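Local structure of DNA mismatch repair protein MutS (Thermus aquaticus, 1EWQ) at residues 570-575 with 690-695; 576-581 with 706-711; 621-626 with 655-660; 651-656 with 682-687. The protein takes part in repairing mismatched DNA, probably by recognising the mismatch, and has a weak ATPase activity. All blocks are in the same frame, centred on the assembly; numbering follows the deposited sequence.

Interaction 1: 570-575 with 690-695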
loop_
_atom_site.group_PDB
_atom_site.type_symbol
_atom_site.label_atom_id
_atom_site.label_comp_id
_atom_site.label_asym_id
_atom_site.label_seq_id
_atom_site.Cartn_x
_atom_site.Cartn_y
_atom_site.Cartn_z
ATOM N N ASN C 570 17.216 -4.165 -34.503
ATOM C CA ASN C 570 16.701 -5.082 -35.512
ATOM C C ASN C 570 15.973 -4.360 -36.614
ATOM O O ASN C 570 15.430 -3.279 -36.414
ATOM C CB ASN C 570 15.766 -6.114 -34.884
ATOM C CG ASN C 570 16.495 -7.353 -34.439
ATOM O OD1 ASN C 570 17.092 -8.058 -35.252
ATOM N ND2 ASN C 570 16.453 -7.630 -33.144
ATOM N N ASP C 571 15.970 -4.973 -37.789
ATOM C CA ASP C 571 15.303 -4.392 -38.939
ATOM C C ASP C 571 13.927 -5.011 -39.087
ATOM O O ASP C 571 13.591 -5.993 -38.422
ATOM C CB ASP C 571 16.085 -4.664 -40.233
ATOM C CG ASP C 571 17.527 -4.192 -40.166
ATOM O OD1 ASP C 571 17.828 -3.289 -39.363
ATOM O OD2 ASP C 571 18.355 -4.723 -40.941
ATOM N N LEU C 572 13.148 -4.420 -39.980
ATOM C CA LEU C 572 11.820 -4.899 -40.281
ATOM C C LEU C 572 11.279 -4.192 -41.503
ATOM O O LEU C 572 11.365 -2.967 -41.610
ATOM C CB LEU C 572 10.859 -4.672 -39.104
ATOM C CG LEU C 572 9.425 -5.128 -39.404
ATOM C CD1 LEU C 572 9.422 -6.613 -39.699
ATOM C CD2 LEU C 572 8.514 -4.802 -38.233
ATOM N N GLU C 573 10.753 -4.982 -42.431
ATOM C CA GLU C 573 10.117 -4.479 -43.639
ATOM C C GLU C 573 8.753 -5.141 -43.662
ATOM O O GLU C 573 8.653 -6.355 -43.477
ATOM C CB GLU C 573 10.888 -4.862 -44.893
ATOM C CG GLU C 573 12.070 -3.984 -45.173
ATOM C CD GLU C 573 12.385 -3.926 -46.650
ATOM O OE1 GLU C 573 11.515 -3.468 -47.423
ATOM O OE2 GLU C 573 13.496 -4.335 -47.040
HETATM N N MSE C 574 7.716 -4.339 -43.881
HETATM C CA MSE C 574 6.334 -4.813 -43.890
HETATM C C MSE C 574 5.451 -3.958 -44.779
HETATM O O MSE C 574 5.540 -2.725 -44.763
HETATM C CB MSE C 574 5.735 -4.741 -42.489
HETATM C CG MSE C 574 6.033 -5.888 -41.580
HETATM SE SE MSE C 574 4.668 -5.867 -40.230
HETATM C CE MSE C 574 3.277 -6.726 -41.209
ATOM N N ALA C 575 4.558 -4.604 -45.514
ATOM C CA ALA C 575 3.655 -3.880 -46.398
ATOM C C ALA C 575 2.338 -4.630 -46.472
ATOM O O ALA C 575 2.117 -5.405 -47.399
ATOM C CB ALA C 575 4.273 -3.760 -47.787
ATOM N N TYR C 690 -1.201 -4.944 -41.168
ATOM C CA TYR C 690 0.211 -5.248 -40.991
ATOM C C TYR C 690 0.229 -6.084 -39.716
ATOM O O TYR C 690 0.046 -5.560 -38.609
ATOM C CB TYR C 690 1.038 -3.977 -40.782
ATOM C CG TYR C 690 0.999 -2.966 -41.911
ATOM C CD1 TYR C 690 -0.188 -2.337 -42.271
ATOM C CD2 TYR C 690 2.175 -2.589 -42.573
ATOM C CE1 TYR C 690 -0.209 -1.345 -43.260
ATOM C CE2 TYR C 690 2.169 -1.606 -43.560
ATOM C CZ TYR C 690 0.978 -0.985 -43.899
ATOM O OH TYR C 690 0.971 0.011 -44.857
ATOM N N THR C 691 0.452 -7.381 -39.876
ATOM C CA THR C 691 0.442 -8.286 -38.750
ATOM C C THR C 691 1.786 -8.952 -38.419
ATOM O O THR C 691 2.452 -9.508 -39.295
ATOM C CB THR C 691 -0.611 -9.409 -38.983
ATOM O OG1 THR C 691 -1.905 -8.835 -39.212
ATOM C CG2 THR C 691 -0.681 -10.323 -37.792
ATOM N N LEU C 692 2.179 -8.865 -37.148
ATOM C CA LEU C 692 3.389 -9.529 -36.662
ATOM C C LEU C 692 2.816 -10.624 -35.762
ATOM O O LEU C 692 2.123 -10.340 -34.782
ATOM C CB LEU C 692 4.280 -8.590 -35.843
ATOM C CG LEU C 692 5.073 -7.490 -36.548
ATOM C CD1 LEU C 692 5.874 -6.707 -35.511
ATOM C CD2 LEU C 692 6.012 -8.097 -37.584
ATOM N N PHE C 693 3.098 -11.870 -36.102
ATOM C CA PHE C 693 2.566 -12.999 -35.358
ATOM C C PHE C 693 3.685 -13.897 -34.865
ATOM O O PHE C 693 4.219 -14.693 -35.638
ATOM C CB PHE C 693 1.612 -13.781 -36.277
ATOM C CG PHE C 693 0.838 -14.882 -35.595
ATOM C CD1 PHE C 693 -0.260 -15.461 -36.240
ATOM C CD2 PHE C 693 1.192 -15.350 -34.327
ATOM C CE1 PHE C 693 -0.990 -16.481 -35.639
ATOM C CE2 PHE C 693 0.464 -16.379 -33.712
ATOM C CZ PHE C 693 -0.628 -16.942 -34.372
ATOM N N ALA C 694 4.036 -13.751 -33.586
ATOM C CA ALA C 694 5.068 -14.570 -32.957
ATOM C C ALA C 694 4.410 -15.892 -32.589
ATOM O O ALA C 694 3.375 -15.908 -31.908
ATOM C CB ALA C 694 5.594 -13.886 -31.699
ATOM N N THR C 695 5.006 -16.998 -33.016
ATOM C CA THR C 695 4.428 -18.313 -32.734
ATOM C C THR C 695 5.484 -19.408 -32.766
ATOM O O THR C 695 6.612 -19.173 -33.192
ATOM C CB THR C 695 3.326 -18.658 -33.776
ATOM O OG1 THR C 695 2.733 -19.929 -33.471
ATOM C CG2 THR C 695 3.919 -18.709 -35.174
#
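M574, modelled as selenomethionine, makes the main apolar contact, with L692 and the backbone of Y690. Its SE lies 3.7 Å from L692 CD2. The bend at chi3 (81°) carries the terminal CE onto the start of strand 690-694, 3.4 Å from Y690 CA and 3.2 Å from T691 N, which is tight for a methyl against a peptide group. A second apolar pair, L572 CD2 with L692 CD2 at 4.2 Å, meets tip to tip.

The aromatic contact is looser. Y690 brings its ring beside the end of strand 570-574: CE2 is 3.9 Å from A575 CA, an oblique approach, while M574 O sits near the ring plane, at its edge. The phenol is held elsewhere, OH bonding to D549 O.

No hydrogen bond joins the segments, and the strand axes pass 9.1 Å apart at 134°, which excludes strand pairing. The two strands belong to different sheets: 570-574 is an outermost strand of a four-stranded mixed sheet, 690-694 an inner strand of the nucleotide-binding core. T596 of helix 589-603 touches both L572 and L692. The chemistry implies an apolar seam between two sheets, held by side-chain fit and burial instead of backbone bonding.

Interaction 2: 576-581 with 706-711; sequences HELVLI and PRLKNL
L578 and K709 share the straightest of four backbone hydrogen bonds, K709 N to L578 O at 2.8 Å with 170° at the hydrogen. L580 N donates to K709 O at 2.8 Å, and these two central bonds are flanked by L578 N to R707 O and L711 N to L580 O. The donors come from both strands in turn, and the axes run only 25° apart, consistent with parallel pairing.

Charge adds a longer link: E577 OE1 and K709 NZ form a salt bridge at 3.5 Å. The lysine also bonds to E573 O, so its ammonium ties this pair to strand 570-574. R707 lays CD 3.4 Å from H576 O, and its NH2 reaches H685 O.

Packing occupies both faces. On one, L580 CD1 meets L708 CD1 at 3.9 Å, with L578 alongside L708. On the other, V579 CG1 touches L711 CD1 at 3.8 Å, and I581 lies beside L711 and against F592 and L593 of helix 589-603.

Strand 578-582 leads into the predicted ATP-binding loop, the P-loop, and I581 O accepts a bond from K589 NZ. Regular backbone bonding backed by aliphatic side chains on both faces implies a strand in firm register leading into that loop, with E577, R707 and K709 adding polar contacts near the start of the pair.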
loop_
_atom_site.group_PDB
_atom_site.type_symbol
_atom_site.label_atom_id
_atom_site.label_comp_id
_atom_site.label_asym_id
_atom_site.label_seq_id
_atom_site.Cartn_x
_atom_site.Cartn_y
_atom_site.Cartn_z
ATOM N N HIS C 576 1.472 -4.402 -45.488
ATOM C CA HIS C 576 0.178 -5.080 -45.445
ATOM C C HIS C 576 0.442 -6.572 -45.542
ATOM O O HIS C 576 -0.254 -7.283 -46.253
ATOM C CB HIS C 576 -0.703 -4.637 -46.622
ATOM C CG HIS C 576 -1.026 -3.174 -46.623
ATOM N ND1 HIS C 576 -2.017 -2.627 -45.833
ATOM C CD2 HIS C 576 -0.478 -2.142 -47.307
ATOM C CE1 HIS C 576 -2.062 -1.322 -46.031
ATOM N NE2 HIS C 576 -1.138 -1.003 -46.920
ATOM N N GLU C 577 1.458 -7.034 -44.824
ATOM C CA GLU C 577 1.847 -8.441 -44.829
ATOM C C GLU C 577 1.580 -9.185 -43.515
ATOM O O GLU C 577 1.462 -8.572 -42.452
ATOM C CB GLU C 577 3.341 -8.552 -45.167
ATOM C CG GLU C 577 3.686 -8.147 -46.596
ATOM C CD GLU C 577 5.180 -7.947 -46.821
ATOM O OE1 GLU C 577 5.758 -7.015 -46.217
ATOM O OE2 GLU C 577 5.772 -8.721 -47.608
ATOM N N LEU C 578 1.469 -10.508 -43.612
ATOM C CA LEU C 578 1.273 -11.375 -42.456
ATOM C C LEU C 578 2.688 -11.864 -42.157
ATOM O O LEU C 578 3.217 -12.721 -42.867
ATOM C CB LEU C 578 0.395 -12.566 -42.828
ATOM C CG LEU C 578 -0.157 -13.491 -41.741
ATOM C CD1 LEU C 578 -0.121 -14.906 -42.275
ATOM C CD2 LEU C 578 0.633 -13.400 -40.461
ATOM N N VAL C 579 3.305 -11.310 -41.119
ATOM C CA VAL C 579 4.673 -11.667 -40.762
ATOM C C VAL C 579 4.741 -12.638 -39.597
ATOM O O VAL C 579 4.461 -12.272 -38.461
ATOM C CB VAL C 579 5.485 -10.398 -40.391
ATOM C CG1 VAL C 579 6.875 -10.777 -39.933
ATOM C CG2 VAL C 579 5.556 -9.460 -41.582
ATOM N N LEU C 580 5.117 -13.877 -39.873
ATOM C CA LEU C 580 5.215 -14.873 -38.817
ATOM C C LEU C 580 6.639 -14.870 -38.305
ATOM O O LEU C 580 7.587 -14.795 -39.098
ATOM C CB LEU C 580 4.881 -16.262 -39.349
ATOM C CG LEU C 580 3.478 -16.476 -39.914
ATOM C CD1 LEU C 580 3.454 -17.801 -40.644
ATOM C CD2 LEU C 580 2.441 -16.451 -38.786
ATOM N N ILE C 581 6.785 -14.944 -36.983
ATOM C CA ILE C 581 8.099 -14.963 -36.358
ATOM C C ILE C 581 8.223 -16.205 -35.489
ATOM O O ILE C 581 7.671 -16.268 -34.392
ATOM C CB ILE C 581 8.325 -13.715 -35.481
ATOM C CG1 ILE C 581 8.137 -12.458 -36.328
ATOM C CG2 ILE C 581 9.709 -13.753 -34.874
ATOM C CD1 ILE C 581 8.247 -11.162 -35.563
ATOM N N PRO C 706 -0.039 -15.410 -50.294
ATOM C CA PRO C 706 0.836 -14.522 -51.062
ATOM C C PRO C 706 1.564 -13.432 -50.289
ATOM O O PRO C 706 2.680 -13.061 -50.645
ATOM C CB PRO C 706 -0.095 -13.957 -52.127
ATOM C CG PRO C 706 -1.421 -13.989 -51.470
ATOM C CD PRO C 706 -1.423 -15.326 -50.786
ATOM N N ARG C 707 0.939 -12.918 -49.238
ATOM C CA ARG C 707 1.560 -11.864 -48.453
ATOM C C ARG C 707 2.076 -12.365 -47.104
ATOM O O ARG C 707 2.260 -11.585 -46.171
ATOM C CB ARG C 707 0.578 -10.709 -48.257
ATOM C CG ARG C 707 0.183 -9.990 -49.545
ATOM C CD ARG C 707 -0.803 -8.857 -49.257
ATOM N NE ARG C 707 -2.061 -9.342 -48.675
ATOM C CZ ARG C 707 -3.069 -9.853 -49.379
ATOM N NH1 ARG C 707 -2.994 -9.947 -50.708
ATOM N NH2 ARG C 707 -4.157 -10.282 -48.754
ATOM N N LEU C 708 2.308 -13.671 -47.005
ATOM C CA LEU C 708 2.831 -14.242 -45.775
ATOM C C LEU C 708 4.348 -14.180 -45.840
ATOM O O LEU C 708 4.951 -14.615 -46.821
ATOM C CB LEU C 708 2.373 -15.697 -45.608
ATOM C CG LEU C 708 2.786 -16.461 -44.338
ATOM C CD1 LEU C 708 1.986 -17.762 -44.228
ATOM C CD2 LEU C 708 4.265 -16.780 -44.376
ATOM N N LYS C 709 4.961 -13.623 -44.801
ATOM C CA LYS C 709 6.411 -13.525 -44.737
ATOM C C LYS C 709 6.939 -14.204 -43.471
ATOM O O LYS C 709 6.343 -14.098 -42.398
ATOM C CB LYS C 709 6.864 -12.061 -44.758
ATOM C CG LYS C 709 8.370 -11.914 -44.713
ATOM C CD LYS C 709 8.818 -10.462 -44.509
ATOM C CE LYS C 709 8.531 -9.598 -45.724
ATOM N NZ LYS C 709 9.003 -8.213 -45.494
ATOM N N ASN C 710 8.061 -14.898 -43.604
ATOM C CA ASN C 710 8.668 -15.582 -42.479
ATOM C C ASN C 710 9.935 -14.917 -41.945
ATOM O O ASN C 710 10.800 -14.476 -42.701
ATOM C CB ASN C 710 8.975 -17.037 -42.853
ATOM C CG ASN C 710 7.758 -17.935 -42.738
ATOM O OD1 ASN C 710 7.178 -18.068 -41.659
ATOM N ND2 ASN C 710 7.365 -18.554 -43.845
ATOM N N LEU C 711 10.001 -14.837 -40.620
ATOM C CA LEU C 711 11.131 -14.302 -39.880
ATOM C C LEU C 711 11.271 -15.240 -38.678
ATOM O O LEU C 711 10.367 -16.025 -38.388
ATOM C CB LEU C 711 10.868 -12.870 -39.391
ATOM C CG LEU C 711 10.848 -11.719 -40.397
ATOM C CD1 LEU C 711 10.678 -10.404 -39.642
ATOM C CD2 LEU C 711 12.147 -11.692 -41.195
#

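Interaction 3: 621-626 with 655-660; sequences GIYTRI and ENSLVL
L658 and G621 begin the backbone bonding between two parallel strands whose axes lie 4.7 Å apart at 13°. Four hydrogen bonds run from L658 N-G621 O to R625 N-L660 O. The first is the longest, 3.1 Å, but almost straight at 177°. Y623 is bonded through both its N, to L658 O at 2.9 Å, and its O, to L660 N at 2.8 Å. The last, R625 N to L660 O at 3.0 Å, bends to 140° at the hydrogen.

Apolar contacts line one face. I622 CG1 lies 4.0 Å from L658 CD2, the two side chains pointing the same way. T624 holds CG2 anti to its carbonyl carbon, where it meets L660 CD1 at 3.8 Å; I626 CD1 also reaches L660. A597 of helix 589-603 packs on I622, L658 and L660.

The opposite face holds the aromatic contact: Y623 presents its ring edge to S657, CE1 standing 3.3 Å from OG, whose hydroxyl is bonded to D620 OD1. I649 of helix 638-652 touches both Y623 and V659.

Helix 638-652 joins the strands in a beta-alpha-beta crossover, and strand 657-662 runs to D662 in what is probably the Walker B motif. Backbone bonds covered by apolar contacts on one face and by Y623 and S657 on the other imply a buried edge strand of this chain's sheet, held in register by those bonds.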
loop_
_atom_site.group_PDB
_atom_site.type_symbol
_atom_site.label_atom_id
_atom_site.label_comp_id
_atom_site.label_asym_id
_atom_site.label_seq_id
_atom_site.Cartn_x
_atom_site.Cartn_y
_atom_site.Cartn_z
ATOM N N GLY C 621 -4.736 2.298 -36.023
ATOM C CA GLY C 621 -4.808 1.737 -34.684
ATOM C C GLY C 621 -3.803 0.623 -34.458
ATOM O O GLY C 621 -3.335 -0.012 -35.407
ATOM N N ILE C 622 -3.440 0.403 -33.203
ATOM C CA ILE C 622 -2.509 -0.668 -32.865
ATOM C C ILE C 622 -3.268 -1.638 -31.974
ATOM O O ILE C 622 -3.782 -1.248 -30.924
ATOM C CB ILE C 622 -1.293 -0.139 -32.110
ATOM C CG1 ILE C 622 -0.500 0.815 -33.007
ATOM C CG2 ILE C 622 -0.434 -1.301 -31.646
ATOM C CD1 ILE C 622 0.583 1.589 -32.275
ATOM N N TYR C 623 -3.347 -2.895 -32.404
ATOM C CA TYR C 623 -4.070 -3.920 -31.655
ATOM C C TYR C 623 -3.166 -5.066 -31.233
ATOM O O TYR C 623 -2.598 -5.764 -32.070
ATOM C CB TYR C 623 -5.232 -4.464 -32.493
ATOM C CG TYR C 623 -6.147 -3.379 -33.011
ATOM C CD1 TYR C 623 -6.087 -2.957 -34.345
ATOM C CD2 TYR C 623 -7.051 -2.744 -32.159
ATOM C CE1 TYR C 623 -6.912 -1.923 -34.821
ATOM C CE2 TYR C 623 -7.874 -1.709 -32.620
ATOM C CZ TYR C 623 -7.800 -1.304 -33.950
ATOM O OH TYR C 623 -8.612 -0.271 -34.382
ATOM N N THR C 624 -3.052 -5.264 -29.923
ATOM C CA THR C 624 -2.205 -6.308 -29.379
ATOM C C THR C 624 -2.964 -7.443 -28.699
ATOM O O THR C 624 -4.091 -7.276 -28.219
ATOM C CB THR C 624 -1.215 -5.725 -28.339
ATOM O OG1 THR C 624 -1.944 -5.223 -27.210
ATOM C CG2 THR C 624 -0.397 -4.591 -28.948
ATOM N N ARG C 625 -2.305 -8.596 -28.669
ATOM C CA ARG C 625 -2.787 -9.809 -28.022
ATOM C C ARG C 625 -1.455 -10.414 -27.549
ATOM O O ARG C 625 -0.948 -11.372 -28.131
ATOM C CB ARG C 625 -3.487 -10.727 -29.037
ATOM C CG ARG C 625 -4.405 -11.808 -28.432
ATOM C CD ARG C 625 -3.700 -12.708 -27.420
ATOM N NE ARG C 625 -3.551 -12.064 -26.113
ATOM C CZ ARG C 625 -2.644 -12.418 -25.201
ATOM N NH1 ARG C 625 -1.792 -13.406 -25.442
ATOM N NH2 ARG C 625 -2.596 -11.786 -24.035
ATOM N N ILE C 626 -0.885 -9.811 -26.502
ATOM C CA ILE C 626 0.417 -10.213 -25.955
ATOM C C ILE C 626 0.407 -10.521 -24.464
ATOM O O ILE C 626 -0.235 -9.822 -23.683
ATOM C CB ILE C 626 1.474 -9.094 -26.180
ATOM C CG1 ILE C 626 1.595 -8.760 -27.665
ATOM C CG2 ILE C 626 2.831 -9.538 -25.649
ATOM C CD1 ILE C 626 2.356 -7.458 -27.936
ATOM N N GLU C 655 -7.240 -2.625 -42.915
ATOM C CA GLU C 655 -6.058 -2.793 -43.763
ATOM C C GLU C 655 -4.958 -1.817 -43.352
ATOM O O GLU C 655 -3.815 -1.932 -43.795
ATOM C CB GLU C 655 -6.401 -2.542 -45.232
ATOM C CG GLU C 655 -7.080 -1.189 -45.471
ATOM C CD GLU C 655 -7.270 -0.865 -46.941
ATOM O OE1 GLU C 655 -8.129 -0.011 -47.243
ATOM O OE2 GLU C 655 -6.556 -1.450 -47.786
ATOM N N ASN C 656 -5.310 -0.846 -42.518
ATOM C CA ASN C 656 -4.340 0.136 -42.059
ATOM C C ASN C 656 -3.992 -0.086 -40.595
ATOM O O ASN C 656 -3.431 0.788 -39.933
ATOM C CB ASN C 656 -4.893 1.548 -42.266
ATOM C CG ASN C 656 -5.161 1.842 -43.729
ATOM O OD1 ASN C 656 -4.330 1.542 -44.590
ATOM N ND2 ASN C 656 -6.318 2.422 -44.022
ATOM N N SER C 657 -4.322 -1.266 -40.089
ATOM C CA SER C 657 -4.036 -1.557 -38.695
ATOM C C SER C 657 -2.746 -2.314 -38.493
ATOM O O SER C 657 -2.286 -3.034 -39.377
ATOM C CB SER C 657 -5.183 -2.343 -38.064
ATOM O OG SER C 657 -6.373 -1.583 -38.106
ATOM N N LEU C 658 -2.153 -2.109 -37.322
ATOM C CA LEU C 658 -0.933 -2.807 -36.932
ATOM C C LEU C 658 -1.449 -3.778 -35.898
ATOM O O LEU C 658 -1.957 -3.355 -34.860
ATOM C CB LEU C 658 0.087 -1.863 -36.284
ATOM C CG LEU C 658 1.321 -2.556 -35.658
ATOM C CD1 LEU C 658 2.168 -3.203 -36.746
ATOM C CD2 LEU C 658 2.172 -1.548 -34.868
ATOM N N VAL C 659 -1.353 -5.068 -36.195
ATOM C CA VAL C 659 -1.813 -6.111 -35.288
ATOM C C VAL C 659 -0.609 -6.896 -34.766
ATOM O O VAL C 659 0.249 -7.313 -35.549
ATOM C CB VAL C 659 -2.774 -7.079 -36.023
ATOM C CG1 VAL C 659 -3.202 -8.188 -35.094
ATOM C CG2 VAL C 659 -4.002 -6.299 -36.568
ATOM N N LEU C 660 -0.547 -7.100 -33.450
ATOM C CA LEU C 660 0.559 -7.828 -32.829
ATOM C C LEU C 660 0.046 -9.059 -32.095
ATOM O O LEU C 660 -0.580 -8.936 -31.048
ATOM C CB LEU C 660 1.309 -6.925 -31.839
ATOM C CG LEU C 660 1.911 -5.597 -32.333
ATOM C CD1 LEU C 660 2.698 -4.944 -31.180
ATOM C CD2 LEU C 660 2.828 -5.834 -33.508
#

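Interaction 4: 651-656 with 682-687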
loop_
_atom_site.group_PDB
_atom_site.type_symbol
_atom_site.label_atom_id
_atom_site.label_comp_id
_atom_site.label_asym_id
_atom_site.label_seq_id
_atom_site.Cartn_x
_atom_site.Cartn_y
_atom_site.Cartn_z
ATOM N N LYS C 651 -12.629 -7.795 -35.361
ATOM C CA LYS C 651 -13.766 -6.933 -35.634
ATOM C C LYS C 651 -13.405 -5.454 -35.776
ATOM O O LYS C 651 -14.123 -4.698 -36.424
ATOM C CB LYS C 651 -14.816 -7.129 -34.539
ATOM C CG LYS C 651 -15.400 -8.537 -34.536
ATOM C CD LYS C 651 -16.325 -8.792 -33.354
ATOM C CE LYS C 651 -16.696 -10.279 -33.278
ATOM N NZ LYS C 651 -17.378 -10.632 -31.993
ATOM N N GLU C 652 -12.294 -5.035 -35.184
ATOM C CA GLU C 652 -11.892 -3.638 -35.280
ATOM C C GLU C 652 -10.744 -3.410 -36.260
ATOM O O GLU C 652 -10.624 -2.324 -36.815
ATOM C CB GLU C 652 -11.531 -3.093 -33.888
ATOM C CG GLU C 652 -10.292 -3.704 -33.218
ATOM C CD GLU C 652 -10.228 -3.431 -31.702
ATOM O OE1 GLU C 652 -10.989 -2.567 -31.201
ATOM O OE2 GLU C 652 -9.407 -4.080 -31.012
ATOM N N ALA C 653 -9.927 -4.437 -36.494
ATOM C CA ALA C 653 -8.774 -4.339 -37.396
ATOM C C ALA C 653 -9.106 -4.032 -38.851
ATOM O O ALA C 653 -10.006 -4.626 -39.444
ATOM C CB ALA C 653 -7.955 -5.610 -37.330
ATOM N N THR C 654 -8.319 -3.134 -39.430
ATOM C CA THR C 654 -8.495 -2.692 -40.802
ATOM C C THR C 654 -7.211 -2.923 -41.615
ATOM O O THR C 654 -6.211 -3.385 -41.067
ATOM C CB THR C 654 -8.873 -1.195 -40.772
ATOM O OG1 THR C 654 -10.153 -1.020 -41.377
ATOM C CG2 THR C 654 -7.830 -0.334 -41.452
ATOM N N GLU C 655 -7.240 -2.625 -42.915
ATOM C CA GLU C 655 -6.058 -2.793 -43.763
ATOM C C GLU C 655 -4.958 -1.817 -43.352
ATOM O O GLU C 655 -3.815 -1.932 -43.795
ATOM C CB GLU C 655 -6.401 -2.542 -45.232
ATOM C CG GLU C 655 -7.080 -1.189 -45.471
ATOM C CD GLU C 655 -7.270 -0.865 -46.941
ATOM O OE1 GLU C 655 -8.129 -0.011 -47.243
ATOM O OE2 GLU C 655 -6.556 -1.450 -47.786
ATOM N N ASN C 656 -5.310 -0.846 -42.518
ATOM C CA ASN C 656 -4.340 0.136 -42.059
ATOM C C ASN C 656 -3.992 -0.086 -40.595
ATOM O O ASN C 656 -3.431 0.788 -39.933
ATOM C CB ASN C 656 -4.893 1.548 -42.266
ATOM C CG ASN C 656 -5.161 1.842 -43.729
ATOM O OD1 ASN C 656 -4.330 1.542 -44.590
ATOM N ND2 ASN C 656 -6.318 2.422 -44.022
ATOM N N GLU C 682 -5.152 -16.433 -41.639
ATOM C CA GLU C 682 -5.709 -16.178 -42.968
ATOM C C GLU C 682 -6.626 -14.966 -42.992
ATOM O O GLU C 682 -6.610 -14.176 -43.950
ATOM C CB GLU C 682 -6.480 -17.405 -43.478
ATOM C CG GLU C 682 -5.625 -18.663 -43.618
ATOM C CD GLU C 682 -6.395 -19.852 -44.182
ATOM O OE1 GLU C 682 -7.635 -19.900 -44.022
ATOM O OE2 GLU C 682 -5.749 -20.748 -44.767
ATOM N N ALA C 683 -7.432 -14.809 -41.944
ATOM C CA ALA C 683 -8.353 -13.676 -41.889
ATOM C C ALA C 683 -7.585 -12.363 -41.798
ATOM O O ALA C 683 -7.970 -11.375 -42.411
ATOM C CB ALA C 683 -9.309 -13.817 -40.705
ATOM N N LEU C 684 -6.494 -12.352 -41.039
ATOM C CA LEU C 684 -5.714 -11.127 -40.922
ATOM C C LEU C 684 -4.957 -10.881 -42.223
ATOM O O LEU C 684 -4.692 -9.739 -42.591
ATOM C CB LEU C 684 -4.762 -11.202 -39.723
ATOM C CG LEU C 684 -5.463 -10.886 -38.399
ATOM C CD1 LEU C 684 -4.603 -11.298 -37.217
ATOM C CD2 LEU C 684 -5.776 -9.395 -38.353
ATOM N N HIS C 685 -4.615 -11.964 -42.915
ATOM C CA HIS C 685 -3.932 -11.852 -44.200
ATOM C C HIS C 685 -4.934 -11.224 -45.187
ATOM O O HIS C 685 -4.608 -10.260 -45.884
ATOM C CB HIS C 685 -3.495 -13.231 -44.694
ATOM C CG HIS C 685 -3.050 -13.243 -46.119
ATOM N ND1 HIS C 685 -1.752 -12.969 -46.501
ATOM C CD2 HIS C 685 -3.738 -13.470 -47.263
ATOM C CE1 HIS C 685 -1.661 -13.032 -47.816
ATOM N NE2 HIS C 685 -2.851 -13.333 -48.303
ATOM N N GLU C 686 -6.152 -11.772 -45.225
ATOM C CA GLU C 686 -7.219 -11.258 -46.089
ATOM C C GLU C 686 -7.500 -9.794 -45.730
ATOM O O GLU C 686 -7.739 -8.961 -46.602
ATOM C CB GLU C 686 -8.529 -12.042 -45.888
ATOM C CG GLU C 686 -8.503 -13.516 -46.243
ATOM C CD GLU C 686 -9.766 -14.251 -45.754
ATOM O OE1 GLU C 686 -10.886 -13.784 -46.083
ATOM O OE2 GLU C 686 -9.639 -15.288 -45.047
ATOM N N ARG C 687 -7.496 -9.496 -44.433
ATOM C CA ARG C 687 -7.754 -8.136 -43.965
ATOM C C ARG C 687 -6.710 -7.160 -44.504
ATOM O O ARG C 687 -6.983 -5.973 -44.652
ATOM C CB ARG C 687 -7.757 -8.088 -42.428
ATOM C CG ARG C 687 -8.268 -6.774 -41.839
ATOM C CD ARG C 687 -9.715 -6.520 -42.273
ATOM N NE ARG C 687 -10.574 -7.660 -41.959
ATOM C CZ ARG C 687 -11.096 -7.902 -40.759
ATOM N NH1 ARG C 687 -10.864 -7.081 -39.742
ATOM N NH2 ARG C 687 -11.844 -8.981 -40.572
#
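R687 NH1 hydrogen-bonds to A653 O, just past the end of helix 638-652, in a contact between helix 670-687 and the turn that follows helix 638-652, on one side of the core sheet. The evidence is one short bond, R687 NH1 to A653 O at 2.6 Å. The acceptor lies near the guanidinium plane, at its edge, but the hydrogen angle is only 146°, and the donor stands 28° from the carbonyl plane. The same NH1 bonds to L650 O, so a single nitrogen grips two carbonyls around the point where A653 leaves helical geometry.

The arginine's aliphatic part shares the approach. CG starts anti to the backbone N (chi1 -169°), and the chain then bends, leaving CD 3.4 Å from A653 O and CG 4.0 Å from T654 C. Beyond it, E655 CA lies 3.4 Å from R687 O in a bent CA-H...O contact, with E655 CB at 3.5 Å from that oxygen.

Apolar contact is slight: A653 CB and L684 CD2 are 4.5 Å apart, both side chains resting on V659 of the sheet. The helices also meet the second subunit, through a salt bridge from E682 to its R754 and a bond from K651 to its G746.

Chemically, a positive guanidinium set against the carbonyls of L650 and A653 would be expected to offset the partial negative charge there, joining helix to turn mainly by a polar link.

How the interactions relate
Interactions 1, 2 and 3 meet in one sheet, where strand 690-694 stands between 657-662 and 578-582: Y690 bonds to S657 and V659, while T691 and F693 bond to V579. Interactions 2 and 3 are parallel strand pairs, but 3 is almost wholly buried and largely apolar on one face, whereas 2 is partly exposed and has charged groups near its start. Interaction 1, also buried, joins this sheet to another without any hydrogen bond. Interaction 4 lies nearer the surface, among helices covering the sheet, and depends on an arginine; it shares E655 and N656 with interaction 3 and connects to interaction 2 through R707 NH2 and H685 O.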